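Local structure of beta-agarase AgaA (Microbulbifer thermotolerans, 3WZ1) at residues G49-W54 against A124-E129; I76-K81 against S111-A116; V102-R107 against I130-A135; F186-V191 against V266-F271; M238-W243 against I249-A254. The protein cleaves the beta-1,4-galactosidic linkages of agarose as an endo-acting GH16 glycosidase, giving neoagarotetraose as main product, its catalytic domain being described here. All coordinates share one frame; numbering follows the deposited sequence.

How the contacts relate
Contacts 2, 3 and 4 are buried, contact 5 is partly so, and contact 1 lies at the surface, where the polar links between the segments run through water. Contacts 1 and 3 share strand 128-135, the strand with the two predicted catalytic glutamates. Contact 3 joins its strands by apolar side chains; contact 4, its neighbour across strand 102-109, mixes aromatic packing with charge, and Glu105 of contact 3 pairs with both its arginines. Contacts 2 and 5 also adjoin, through the Arg80-Asp253 salt bridge and the packing of Met238, yet contact 2 joins side chains by small van der Waals touches and contact 5 by one carboxylate-hydroxyl bond. Gln241 of contact 5 reaches Glu134 of contact 3.

Contact 1 of 5, residues G49-W54 against A124-E129. With NA (sodium ion), chain C.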
# COMPACT_ATOMS: atom_id res chain seq x y z
N GLY A 49 -3.29 11.78 6.44
CA GLY A 49 -3.79 10.83 7.44
C GLY A 49 -4.47 9.62 6.85
O GLY A 49 -4.00 9.07 5.84
N PHE A 50 -5.58 9.24 7.47
CA PHE A 50 -6.21 7.92 7.33
C PHE A 50 -7.66 8.15 6.91
O PHE A 50 -8.09 9.29 6.66
CB PHE A 50 -6.07 7.22 8.72
CG PHE A 50 -6.61 5.81 8.81
CD1 PHE A 50 -6.18 4.79 7.96
CD2 PHE A 50 -7.52 5.47 9.81
CE1 PHE A 50 -6.67 3.51 8.08
CE2 PHE A 50 -8.00 4.17 9.93
CZ PHE A 50 -7.57 3.18 9.06
N ILE A 51 -8.43 7.07 6.82
CA ILE A 51 -9.86 7.19 6.48
C ILE A 51 -10.68 7.81 7.60
O ILE A 51 -11.81 8.26 7.35
CB ILE A 51 -10.49 5.85 6.06
CG1 ILE A 51 -10.30 4.77 7.14
CG2 ILE A 51 -9.91 5.37 4.73
CD1 ILE A 51 -11.22 3.59 6.96
N ASN A 52 -10.13 7.82 8.81
CA ASN A 52 -10.79 8.39 9.99
C ASN A 52 -9.70 8.92 10.93
O ASN A 52 -8.51 8.86 10.59
CB ASN A 52 -11.74 7.35 10.61
CG ASN A 52 -11.02 6.12 11.15
OD1 ASN A 52 -10.03 6.23 11.87
ND2 ASN A 52 -11.54 4.93 10.83
N PRO A 53 -10.08 9.46 12.11
CA PRO A 53 -9.05 10.06 12.95
C PRO A 53 -8.07 9.13 13.66
O PRO A 53 -7.18 9.62 14.37
CB PRO A 53 -9.87 10.84 13.99
CG PRO A 53 -11.15 11.15 13.28
CD PRO A 53 -11.43 9.89 12.52
N TRP A 54 -8.21 7.82 13.53
CA TRP A 54 -7.27 6.90 14.16
C TRP A 54 -5.84 7.23 13.75
O TRP A 54 -5.59 7.47 12.58
CB TRP A 54 -7.58 5.47 13.75
CG TRP A 54 -6.82 4.42 14.48
CD1 TRP A 54 -6.69 4.29 15.83
CD2 TRP A 54 -6.17 3.29 13.90
NE1 TRP A 54 -5.95 3.17 16.12
CE2 TRP A 54 -5.63 2.53 14.96
CE3 TRP A 54 -5.95 2.86 12.59
CZ2 TRP A 54 -4.91 1.35 14.75
CZ3 TRP A 54 -5.24 1.67 12.38
CH2 TRP A 54 -4.73 0.94 13.47
N ALA A 124 -14.66 2.18 4.17
CA ALA A 124 -14.93 3.23 5.16
C ALA A 124 -15.19 2.68 6.56
O ALA A 124 -14.89 3.35 7.56
CB ALA A 124 -16.13 4.03 4.71
N ASP A 125 -15.75 1.48 6.63
CA ASP A 125 -16.09 0.84 7.90
C ASP A 125 -15.00 -0.07 8.44
O ASP A 125 -15.20 -0.76 9.45
CB ASP A 125 -17.45 0.11 7.80
CG ASP A 125 -17.42 -1.15 6.93
OD1 ASP A 125 -16.35 -1.53 6.43
OD2 ASP A 125 -18.49 -1.79 6.78
N SER A 126 -13.83 -0.10 7.78
CA SER A 126 -12.67 -0.90 8.22
C SER A 126 -12.89 -2.41 8.27
O SER A 126 -12.21 -3.10 9.02
CB SER A 126 -12.16 -0.42 9.59
OG SER A 126 -11.70 0.90 9.50
N THR A 127 -13.81 -2.94 7.45
CA THR A 127 -14.06 -4.37 7.43
C THR A 127 -13.43 -5.09 6.26
O THR A 127 -13.26 -6.29 6.31
CB THR A 127 -15.57 -4.70 7.43
OG1 THR A 127 -16.20 -4.19 6.25
CG2 THR A 127 -16.24 -4.13 8.69
N GLU A 128 -13.06 -4.36 5.19
CA GLU A 128 -12.54 -4.98 3.97
C GLU A 128 -11.30 -4.23 3.51
O GLU A 128 -11.33 -3.00 3.38
CB GLU A 128 -13.62 -5.03 2.88
CG GLU A 128 -14.79 -5.92 3.26
CD GLU A 128 -15.93 -5.93 2.27
OE1 GLU A 128 -15.76 -5.49 1.10
OE2 GLU A 128 -17.03 -6.38 2.71
N GLU A 129 -10.23 -4.99 3.26
CA GLU A 129 -8.90 -4.44 2.98
C GLU A 129 -8.20 -5.23 1.89
O GLU A 129 -8.23 -6.47 1.91
CB GLU A 129 -8.04 -4.48 4.26
CG GLU A 129 -6.55 -4.19 4.06
CD GLU A 129 -5.76 -4.13 5.36
OE1 GLU A 129 -6.38 -4.09 6.46
OE2 GLU A 129 -4.52 -4.11 5.31
NA NA C . -18.37 -7.20 1.05
O HOH W 1 -13.79 2.71 10.03
O HOH W 2 -10.51 2.27 11.76
O HOH W 3 -14.06 5.59 8.67
O HOH W 4 -20.51 -5.76 1.45
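Ile51 rests its terminal methyl against two oxygens of the facing loop: CD1 lies 3.7 Å from Ala124 O and equally far from Ser126 OG. These are van der Waals touches, and the polar link runs beside them through ordered water. Asn52 ND2 donates a hydrogen bond to a water 3.0 Å away that also bonds Ser126 OG. A second water donates to Ala124 O and meets Ser126 OG, with a weak bond from Asn52 ND2; a third, 2.6 Å from Ala124 O, is again weakly held by the amide. Direct amide-hydroxyl bonding is absent, since Asn52 ND2 stands 4.2 Å from Ser126 OG.

The next shell positions these groups. Ile51 CG1 sits 3.6 Å above the centre of the Phe50 ring, which probably helps to steady the branch carrying CD1. The other end of the Asn52 amide is used in an Asx turn, where OD1 takes the Trp54 N-H in the carbonyl plane at 2.9 Å. Across the contact, Asp125 OD1 accepts both Thr127 N and Thr127 OG1 on one face of its carboxylate, while OD2 forms a salt bridge with Lys230.

Beyond the turn Glu128 OE2 binds a sodium ion at 2.3 Å, together with Thr226, Gly227 and Ser229. Water thus joins two loops, each with an Asx turn, the second leading into strand 128-135 of the GH16 jelly roll.

Contact 2 of 5, residues I76-K81 against S111-A116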
# COMPACT_ATOMS: atom_id res chain seq x y z
N ILE A 76 7.06 9.53 2.08
CA ILE A 76 6.52 9.16 3.37
C ILE A 76 7.72 8.95 4.27
O ILE A 76 8.49 7.98 4.08
CB ILE A 76 5.70 7.87 3.27
CG1 ILE A 76 4.54 7.98 2.29
CG2 ILE A 76 5.24 7.40 4.66
CD1 ILE A 76 3.49 9.03 2.64
N THR A 77 7.88 9.79 5.28
CA THR A 77 9.04 9.69 6.15
C THR A 77 8.63 9.30 7.59
O THR A 77 7.48 8.96 7.86
CB THR A 77 9.92 10.95 6.03
OG1 THR A 77 11.22 10.71 6.60
CG2 THR A 77 9.26 12.15 6.67
N SER A 78 9.63 9.27 8.46
CA SER A 78 9.51 8.73 9.80
C SER A 78 10.41 9.52 10.74
O SER A 78 11.43 10.09 10.32
CB SER A 78 9.87 7.25 9.83
OG SER A 78 11.20 7.02 9.38
N GLY A 79 10.03 9.53 12.01
CA GLY A 79 10.87 10.14 13.04
C GLY A 79 10.40 9.73 14.41
O GLY A 79 9.28 9.28 14.58
N ARG A 80 11.28 9.88 15.39
CA ARG A 80 10.92 9.60 16.77
C ARG A 80 10.02 10.72 17.28
O ARG A 80 10.32 11.91 17.07
CB ARG A 80 12.16 9.51 17.65
CG ARG A 80 11.86 9.30 19.13
CD ARG A 80 11.22 7.96 19.41
NE ARG A 80 12.14 6.87 19.16
CZ ARG A 80 11.82 5.66 18.71
NH1 ARG A 80 10.54 5.32 18.46
NH2 ARG A 80 12.78 4.76 18.51
N LYS A 81 8.94 10.34 17.96
CA LYS A 81 8.13 11.32 18.68
C LYS A 81 8.90 11.65 19.96
O LYS A 81 9.12 10.75 20.78
CB LYS A 81 6.74 10.76 18.97
CG LYS A 81 5.92 11.65 19.89
CD LYS A 81 4.51 11.13 20.08
CE LYS A 81 3.67 12.09 20.92
NZ LYS A 81 2.36 11.43 21.23
N SER A 111 11.10 1.99 2.24
CA SER A 111 12.08 2.49 3.17
C SER A 111 12.96 1.34 3.68
O SER A 111 12.53 0.19 3.76
CB SER A 111 11.40 3.16 4.36
OG SER A 111 10.69 2.20 5.13
N ASN A 112 14.20 1.69 4.05
CA ASN A 112 15.13 0.71 4.58
C ASN A 112 14.98 0.67 6.09
O ASN A 112 15.84 1.09 6.85
CB ASN A 112 16.54 1.10 4.15
CG ASN A 112 17.59 0.09 4.55
OD1 ASN A 112 17.32 -0.93 5.17
ND2 ASN A 112 18.84 0.41 4.17
N MET A 113 13.83 0.14 6.49
CA MET A 113 13.39 0.14 7.86
C MET A 113 12.60 -1.12 8.16
O MET A 113 12.10 -1.80 7.25
CB MET A 113 12.47 1.34 8.12
CG MET A 113 13.05 2.70 7.83
SD MET A 113 14.27 3.23 9.07
CE MET A 113 13.21 4.09 10.24
N VAL A 114 12.44 -1.43 9.45
CA VAL A 114 11.60 -2.55 9.87
C VAL A 114 10.11 -2.22 9.80
O VAL A 114 9.25 -3.09 9.96
CB VAL A 114 11.96 -3.07 11.26
CG1 VAL A 114 13.38 -3.61 11.25
CG2 VAL A 114 11.78 -2.01 12.36
N LEU A 115 9.81 -0.94 9.62
CA LEU A 115 8.45 -0.48 9.39
C LEU A 115 7.87 -1.07 8.12
O LEU A 115 8.60 -1.31 7.16
CB LEU A 115 8.45 1.03 9.23
CG LEU A 115 8.98 1.83 10.42
CD1 LEU A 115 9.28 3.25 10.02
CD2 LEU A 115 7.95 1.79 11.54
N ALA A 116 6.55 -1.23 8.10
CA ALA A 116 5.85 -1.53 6.85
C ALA A 116 5.82 -0.30 5.95
O ALA A 116 5.47 0.79 6.42
CB ALA A 116 4.42 -1.97 7.15
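Ser78 meets the loop 111-116 by two van der Waals touches, one from each end of its short side chain. Its CB lies 4.0 Å from Leu115 CD1, and its OG has the methyl of Met113 beside it, OG to CE 3.7 Å. The methionine gets there by folding back: bends at chi2 (-73°) and chi3 (-91°) swing CE round toward the strand. Leu115 comes in by a single branch, CD1. Leu89, Met238 and Leu256 also pack on these side chains.

The polar bonds are made elsewhere than across the contact. Ser78 OG does not bond to the loop but to the backbone oxygen Asn262 O, which satisfies a hydroxyl otherwise placed among carbon atoms. Within the loop, Met113 N makes a weak bond of 3.0 Å to Ser111 O, closing an inverse gamma turn centred on Asn112. The turn kinks the chain, and Met113, its last residue, is one of the two that touch Ser78.

Strand 73-80 and the connection between strands 102-109 and 116-123 are therefore joined through side chains, with strand 232-239 and helix 253-256 contributing to the filling. The arrangement is that of an inter-strand loop of the jelly roll packed by its side chains against strand 73-80.

Contact 3 of 5, residues V102-R107 against I130-A135; sequences VYMEAR and IDVIEA
Met104 reaches across with its methyl to lie against two residues at once: CE is 4.4 Å from both Ile130 CG2 and Val132 CG2. The other valine branch, CG1, approaches the backbone oxygen Met104 O at 4.0 Å, so Val132 covers both the side chain and the main chain of the methionine. Further along, Ala106 CB meets Ile133 CD1 at 4.0 Å, tip to tip; an extended chi2 (179°) carries that methyl over to the small alanine. The side-chain meetings are all apolar.

Val132 and Ile133, consecutive residues, both face strand 102-109, consistent with the classic beta bulge they form opposite Phe119. The bulge falls within EIDVIE, the GH16 catalytic signature, whose first and last glutamates, Glu129 and Glu134, are the predicted nucleophile and proton donor.

Behind, Tyr103 OH bonds Glu105 OE2 at 2.7 Å. Strand 102-109 runs between strands 187-195 and 264-276, while strand 128-135 pairs with 116-123 and 150-158; Val189, Val191, Phe119 and Phe121 add to the packing.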
# COMPACT_ATOMS: atom_id res chain seq x y z
N VAL A 102 -11.19 -2.84 -10.98
CA VAL A 102 -10.20 -1.80 -11.07
C VAL A 102 -8.81 -2.38 -10.93
O VAL A 102 -8.60 -3.29 -10.12
CB VAL A 102 -10.45 -0.70 -10.00
CG1 VAL A 102 -10.35 -1.27 -8.58
CG2 VAL A 102 -9.53 0.49 -10.20
N TYR A 103 -7.87 -1.87 -11.73
CA TYR A 103 -6.45 -2.21 -11.58
C TYR A 103 -5.78 -1.08 -10.82
O TYR A 103 -5.92 0.07 -11.21
CB TYR A 103 -5.76 -2.41 -12.94
CG TYR A 103 -4.30 -2.75 -12.84
CD1 TYR A 103 -3.89 -4.02 -12.42
CD2 TYR A 103 -3.31 -1.80 -13.11
CE1 TYR A 103 -2.56 -4.35 -12.30
CE2 TYR A 103 -1.98 -2.12 -12.97
CZ TYR A 103 -1.60 -3.39 -12.56
OH TYR A 103 -0.27 -3.72 -12.43
N MET A 104 -5.06 -1.41 -9.76
CA MET A 104 -4.49 -0.41 -8.83
C MET A 104 -3.01 -0.71 -8.66
O MET A 104 -2.66 -1.81 -8.25
CB MET A 104 -5.19 -0.54 -7.47
CG MET A 104 -6.70 -0.65 -7.58
SD MET A 104 -7.57 -0.80 -5.98
CE MET A 104 -6.98 -2.38 -5.42
N GLU A 105 -2.15 0.27 -8.96
CA GLU A 105 -0.71 0.01 -9.03
C GLU A 105 0.10 1.17 -8.49
O GLU A 105 -0.22 2.33 -8.74
CB GLU A 105 -0.33 -0.25 -10.49
CG GLU A 105 1.10 -0.73 -10.70
CD GLU A 105 1.48 -0.62 -12.15
OE1 GLU A 105 1.82 0.51 -12.58
OE2 GLU A 105 1.46 -1.65 -12.80
N ALA A 106 1.18 0.85 -7.78
CA ALA A 106 2.15 1.86 -7.37
C ALA A 106 3.53 1.49 -7.87
O ALA A 106 3.87 0.32 -7.93
CB ALA A 106 2.21 1.99 -5.87
N ARG A 107 4.32 2.51 -8.19
CA ARG A 107 5.75 2.33 -8.41
C ARG A 107 6.46 3.01 -7.26
O ARG A 107 6.26 4.21 -7.02
CB ARG A 107 6.19 2.92 -9.76
CG ARG A 107 7.70 2.80 -10.01
CD ARG A 107 8.10 3.27 -11.39
NE ARG A 107 9.48 2.85 -11.65
CZ ARG A 107 10.55 3.65 -11.66
NH1 ARG A 107 10.46 4.95 -11.44
NH2 ARG A 107 11.74 3.13 -11.90
N ILE A 130 -7.54 -4.53 0.97
CA ILE A 130 -6.64 -5.14 -0.01
C ILE A 130 -5.27 -4.49 0.13
O ILE A 130 -5.17 -3.26 0.11
CB ILE A 130 -7.17 -4.98 -1.44
CG1 ILE A 130 -8.51 -5.71 -1.58
CG2 ILE A 130 -6.18 -5.52 -2.47
CD1 ILE A 130 -9.30 -5.38 -2.84
N ASP A 131 -4.23 -5.32 0.32
CA ASP A 131 -2.84 -4.85 0.45
C ASP A 131 -2.03 -5.09 -0.81
O ASP A 131 -1.70 -6.26 -1.12
CB ASP A 131 -2.18 -5.56 1.60
CG ASP A 131 -2.97 -5.45 2.85
OD1 ASP A 131 -3.17 -4.28 3.27
OD2 ASP A 131 -3.43 -6.49 3.36
N VAL A 132 -1.65 -4.01 -1.49
CA VAL A 132 -0.93 -4.10 -2.76
C VAL A 132 0.57 -4.11 -2.48
O VAL A 132 1.23 -5.12 -2.71
CB VAL A 132 -1.36 -2.99 -3.75
CG1 VAL A 132 -0.59 -3.09 -5.06
CG2 VAL A 132 -2.86 -3.06 -4.01
N ILE A 133 1.11 -3.00 -1.96
CA ILE A 133 2.46 -3.01 -1.35
C ILE A 133 2.30 -3.09 0.16
O ILE A 133 1.64 -2.23 0.79
CB ILE A 133 3.35 -1.81 -1.74
CG1 ILE A 133 3.56 -1.74 -3.25
CG2 ILE A 133 4.68 -1.87 -0.99
CD1 ILE A 133 4.39 -0.57 -3.71
N GLU A 134 2.87 -4.13 0.75
CA GLU A 134 3.09 -4.21 2.19
C GLU A 134 4.39 -4.98 2.35
O GLU A 134 4.44 -6.18 2.06
CB GLU A 134 1.95 -4.90 2.93
CG GLU A 134 2.20 -5.02 4.42
CD GLU A 134 0.99 -5.51 5.18
OE1 GLU A 134 0.61 -6.70 5.05
OE2 GLU A 134 0.37 -4.68 5.89
N ALA A 135 5.43 -4.29 2.77
CA ALA A 135 6.74 -4.91 2.77
C ALA A 135 7.66 -4.17 3.71
O ALA A 135 7.42 -2.99 4.04
CB ALA A 135 7.30 -4.90 1.37

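Contact 4 of 5, residues F186-V191 against V266-F271. With NA (sodium ion), chain B.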
# COMPACT_ATOMS: atom_id res chain seq x y z
N PHE A 186 13.15 1.27 -7.30
CA PHE A 186 11.72 1.37 -7.54
C PHE A 186 11.19 0.12 -8.25
O PHE A 186 11.79 -0.36 -9.21
CB PHE A 186 11.38 2.62 -8.34
CG PHE A 186 11.51 3.87 -7.54
CD1 PHE A 186 12.74 4.47 -7.38
CD2 PHE A 186 10.41 4.43 -6.93
CE1 PHE A 186 12.86 5.63 -6.63
CE2 PHE A 186 10.52 5.58 -6.18
CZ PHE A 186 11.76 6.18 -6.02
N HIS A 187 10.08 -0.40 -7.76
CA HIS A 187 9.40 -1.55 -8.38
C HIS A 187 7.95 -1.21 -8.51
O HIS A 187 7.43 -0.36 -7.76
CB HIS A 187 9.54 -2.79 -7.51
CG HIS A 187 10.93 -3.32 -7.48
ND1 HIS A 187 11.39 -4.22 -8.42
CD2 HIS A 187 11.97 -3.05 -6.66
CE1 HIS A 187 12.66 -4.48 -8.17
NE2 HIS A 187 13.03 -3.80 -7.09
N ARG A 188 7.26 -1.86 -9.44
CA ARG A 188 5.85 -1.58 -9.55
C ARG A 188 5.07 -2.79 -9.10
O ARG A 188 5.41 -3.92 -9.43
CB ARG A 188 5.45 -1.05 -10.92
CG ARG A 188 5.49 -2.01 -12.04
CD ARG A 188 4.97 -1.30 -13.29
NE ARG A 188 5.15 -2.12 -14.46
CZ ARG A 188 4.20 -2.56 -15.28
NH1 ARG A 188 2.92 -2.31 -15.07
NH2 ARG A 188 4.57 -3.26 -16.36
N VAL A 189 4.07 -2.55 -8.26
CA VAL A 189 3.27 -3.62 -7.71
C VAL A 189 1.83 -3.22 -7.93
O VAL A 189 1.43 -2.11 -7.58
CB VAL A 189 3.57 -3.86 -6.22
CG1 VAL A 189 2.81 -5.07 -5.72
CG2 VAL A 189 5.06 -4.05 -6.02
N GLY A 190 1.05 -4.11 -8.53
CA GLY A 190 -0.34 -3.82 -8.80
C GLY A 190 -1.27 -4.97 -8.47
O GLY A 190 -0.86 -6.13 -8.38
N VAL A 191 -2.53 -4.63 -8.21
CA VAL A 191 -3.57 -5.65 -8.08
C VAL A 191 -4.70 -5.35 -9.05
O VAL A 191 -5.13 -4.19 -9.19
CB VAL A 191 -4.11 -5.75 -6.63
CG1 VAL A 191 -5.31 -6.69 -6.52
CG2 VAL A 191 -3.02 -6.24 -5.70
N VAL A 266 7.29 7.10 -3.37
CA VAL A 266 6.33 6.62 -4.37
C VAL A 266 6.43 7.49 -5.60
O VAL A 266 6.13 8.68 -5.56
CB VAL A 266 4.91 6.59 -3.76
CG1 VAL A 266 3.88 6.20 -4.83
CG2 VAL A 266 4.88 5.63 -2.59
N ASP A 267 6.88 6.90 -6.71
CA ASP A 267 6.96 7.60 -7.99
C ASP A 267 5.57 7.86 -8.57
O ASP A 267 5.30 8.93 -9.13
CB ASP A 267 7.80 6.78 -8.99
CG ASP A 267 8.20 7.57 -10.21
OD1 ASP A 267 8.30 8.81 -10.16
OD2 ASP A 267 8.42 6.93 -11.27
N TRP A 268 4.68 6.88 -8.45
CA TRP A 268 3.31 7.03 -8.95
C TRP A 268 2.36 6.06 -8.29
O TRP A 268 2.75 4.98 -7.83
CB TRP A 268 3.21 6.88 -10.48
CG TRP A 268 3.26 5.43 -11.07
CD1 TRP A 268 2.39 4.37 -10.85
CD2 TRP A 268 4.17 4.97 -12.06
NE1 TRP A 268 2.74 3.29 -11.62
CE2 TRP A 268 3.85 3.64 -12.36
CE3 TRP A 268 5.28 5.56 -12.70
CZ2 TRP A 268 4.56 2.90 -13.27
CZ3 TRP A 268 5.96 4.84 -13.60
CH2 TRP A 268 5.62 3.50 -13.88
N VAL A 269 1.10 6.48 -8.25
CA VAL A 269 -0.02 5.55 -8.08
C VAL A 269 -0.94 5.77 -9.27
O VAL A 269 -1.20 6.90 -9.67
CB VAL A 269 -0.76 5.72 -6.73
CG1 VAL A 269 0.17 5.39 -5.56
CG2 VAL A 269 -1.36 7.12 -6.56
N ARG A 270 -1.41 4.67 -9.87
CA ARG A 270 -2.31 4.78 -11.00
C ARG A 270 -3.36 3.70 -10.90
O ARG A 270 -3.15 2.61 -10.33
CB ARG A 270 -1.54 4.72 -12.32
CG ARG A 270 -0.89 3.39 -12.67
CD ARG A 270 -0.12 3.47 -13.99
NE ARG A 270 0.46 2.18 -14.34
CZ ARG A 270 0.80 1.78 -15.56
NH1 ARG A 270 0.54 2.53 -16.63
NH2 ARG A 270 1.39 0.59 -15.71
N PHE A 271 -4.50 4.01 -11.50
CA PHE A 271 -5.68 3.19 -11.38
C PHE A 271 -6.36 3.16 -12.72
O PHE A 271 -6.48 4.21 -13.36
CB PHE A 271 -6.62 3.78 -10.33
CG PHE A 271 -5.94 4.15 -9.04
CD1 PHE A 271 -5.37 5.39 -8.89
CD2 PHE A 271 -5.87 3.25 -7.99
CE1 PHE A 271 -4.71 5.73 -7.71
CE2 PHE A 271 -5.22 3.59 -6.81
CZ PHE A 271 -4.65 4.82 -6.68
NA NA B . 6.60 10.51 -10.21
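Phe186 and Asp267 cross at about a right angle, the phenyl and carboxylate planes turned 65° apart. The ring touches the aspartate near its root: CD2 stands 4.1 Å from Asp267 CB, and CE2 lies 3.9 Å from the backbone N of the same residue. The carboxylate is committed elsewhere. With CG anti to the backbone N (chi1 -166°), Asp267 chelates a sodium ion through its own O and OD1, at 2.3 and 2.4 Å, with Asp4, Asp28 and Gly72 completing the site. OD2 turns to a salt bridge with Arg107.

The second pairing is of two arginines, both extended from CG to NE. Their guanidinium planes stand 67° apart, and Arg188 NH1 meets the Arg270 guanidinium edge-on, 3.3 Å from Arg270 NH2. To one side of the pair the carboxylate of Glu105, on the intervening strand 102-109, bridges them: Glu105 OE2 forms a salt bridge with Arg188 NH1, and Glu105 OE1 another with Arg270 NE. Trp268 NE1 also bonds Glu105 OE1, while Arg188 CD packs against Trp268 CZ2 at 4.2 Å.

Asp267 and Trp268 form a classic beta bulge opposite Arg107, bringing the metal ligand and the indole to the same side. The close approach of two like charges is thus probably paid for by the shared glutamate, which would be expected to remain ionised beside them.

Contact 5 of 5, residues M238-W243 against I249-A254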
# COMPACT_ATOMS: atom_id res chain seq x y z
N MET A 238 3.50 4.59 6.00
CA MET A 238 4.25 3.57 6.72
C MET A 238 3.50 3.25 7.99
O MET A 238 2.72 4.05 8.49
CB MET A 238 5.67 3.98 7.06
CG MET A 238 6.66 3.83 5.91
SD MET A 238 8.38 4.01 6.39
CE MET A 238 8.56 5.76 6.45
N GLU A 239 3.77 2.06 8.51
CA GLU A 239 3.21 1.59 9.78
C GLU A 239 4.27 0.91 10.62
O GLU A 239 5.04 0.08 10.12
CB GLU A 239 2.06 0.62 9.55
CG GLU A 239 0.82 1.27 8.96
CD GLU A 239 -0.29 0.29 8.62
OE1 GLU A 239 -0.18 -0.91 8.99
OE2 GLU A 239 -1.27 0.73 7.97
N ASP A 240 4.25 1.20 11.91
CA ASP A 240 4.86 0.34 12.91
C ASP A 240 3.72 -0.58 13.32
O ASP A 240 2.74 -0.13 13.93
CB ASP A 240 5.38 1.17 14.08
CG ASP A 240 5.94 0.31 15.17
OD1 ASP A 240 7.16 -0.00 15.13
OD2 ASP A 240 5.15 -0.09 16.04
N GLN A 241 3.80 -1.85 12.93
CA GLN A 241 2.70 -2.79 13.09
C GLN A 241 2.86 -3.62 14.36
O GLN A 241 3.98 -3.96 14.74
CB GLN A 241 2.59 -3.70 11.86
CG GLN A 241 2.32 -2.90 10.58
CD GLN A 241 2.18 -3.76 9.34
OE1 GLN A 241 2.79 -4.84 9.23
NE2 GLN A 241 1.40 -3.28 8.39
N ASN A 242 1.75 -3.94 14.99
CA ASN A 242 1.81 -4.64 16.28
C ASN A 242 2.53 -5.99 16.23
O ASN A 242 3.29 -6.30 17.15
CB ASN A 242 0.43 -4.86 16.87
CG ASN A 242 -0.20 -3.60 17.39
OD1 ASN A 242 -0.07 -3.24 18.57
ND2 ASN A 242 -0.87 -2.91 16.53
N TRP A 243 2.33 -6.77 15.17
CA TRP A 243 2.97 -8.09 15.10
C TRP A 243 4.50 -7.95 15.12
O TRP A 243 5.20 -8.92 15.42
CB TRP A 243 2.49 -8.91 13.89
CG TRP A 243 3.04 -8.45 12.59
CD1 TRP A 243 2.66 -7.33 11.87
CD2 TRP A 243 4.11 -9.04 11.86
NE1 TRP A 243 3.43 -7.22 10.75
CE2 TRP A 243 4.33 -8.24 10.71
CE3 TRP A 243 4.91 -10.18 12.06
CZ2 TRP A 243 5.30 -8.54 9.77
CZ3 TRP A 243 5.87 -10.48 11.11
CH2 TRP A 243 6.07 -9.65 9.98
N ILE A 249 10.43 -5.76 17.54
CA ILE A 249 10.99 -5.23 16.30
C ILE A 249 10.32 -3.89 15.97
O ILE A 249 9.15 -3.85 15.59
CB ILE A 249 10.85 -6.22 15.12
CG1 ILE A 249 11.67 -7.48 15.40
CG2 ILE A 249 11.31 -5.57 13.82
CD1 ILE A 249 11.67 -8.47 14.27
N THR A 250 11.09 -2.83 16.12
CA THR A 250 10.63 -1.45 15.93
C THR A 250 11.87 -0.60 15.67
O THR A 250 12.98 -0.96 16.11
CB THR A 250 9.80 -0.98 17.17
OG1 THR A 250 9.14 0.26 16.89
CG2 THR A 250 10.69 -0.77 18.37
N PRO A 251 11.72 0.52 14.95
CA PRO A 251 12.92 1.28 14.63
C PRO A 251 13.67 1.83 15.84
O PRO A 251 13.05 2.21 16.84
CB PRO A 251 12.41 2.45 13.79
CG PRO A 251 11.14 1.94 13.22
CD PRO A 251 10.53 1.08 14.27
N THR A 252 14.98 1.90 15.71
CA THR A 252 15.80 2.57 16.71
C THR A 252 15.87 4.07 16.41
O THR A 252 15.59 4.53 15.29
CB THR A 252 17.23 2.02 16.71
OG1 THR A 252 17.85 2.33 15.46
CG2 THR A 252 17.24 0.51 16.94
N ASP A 253 16.27 4.86 17.41
CA ASP A 253 16.48 6.28 17.18
C ASP A 253 17.51 6.53 16.06
O ASP A 253 17.36 7.44 15.27
CB ASP A 253 17.00 6.97 18.45
CG ASP A 253 15.97 7.05 19.55
OD1 ASP A 253 14.83 6.59 19.39
OD2 ASP A 253 16.32 7.60 20.62
N ALA A 254 18.55 5.71 16.00
CA ALA A 254 19.59 5.88 14.99
C ALA A 254 19.04 5.66 13.57
O ALA A 254 19.38 6.39 12.66
CB ALA A 254 20.76 4.94 15.25
O HOH W 5 8.11 -2.11 13.56
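Above the plane of the Asp240 carboxylate stands the hydroxyl of Thr250, whose OG1 donates to OD1 at 2.7 Å from 38° out of that plane. The pair ties the end of strand 232-239 to the loop leading into helix 253-256, a partly buried loop connection of the jelly roll. A second flat group, the Trp243 indole, has the amide carbon of Gln241 at its edge, and NE1 bonds Gln241 OE1 at 2.9 Å in the plane of the ring. At the other end of that amide NE2 donates along a nearly straight bond to Glu239 OE1, which lies 7° from the amide plane although its carboxylate is met from above; NE2 also bonds OE2 of Glu134, the predicted proton donor.

Asp240 has CG anti to the backbone N (chi1 176°), which directs OD1 at Thr250 while OD2 turns to Ser245 OG and Leu59 N. OD1 is further approached by a water 2.8 Å away, which lies near Ile249 O as well. Farther on, Thr252 is the N-cap of helix 253-256. Replacing Asp240 by an alanine would probably leave the Thr250 hydroxyl and Ser245 without their acceptor and let the 249-254 loop drift from the strand. Pro251 touches the same oxygen as Thr250, its CD 3.6 Å from Asp240 OD1.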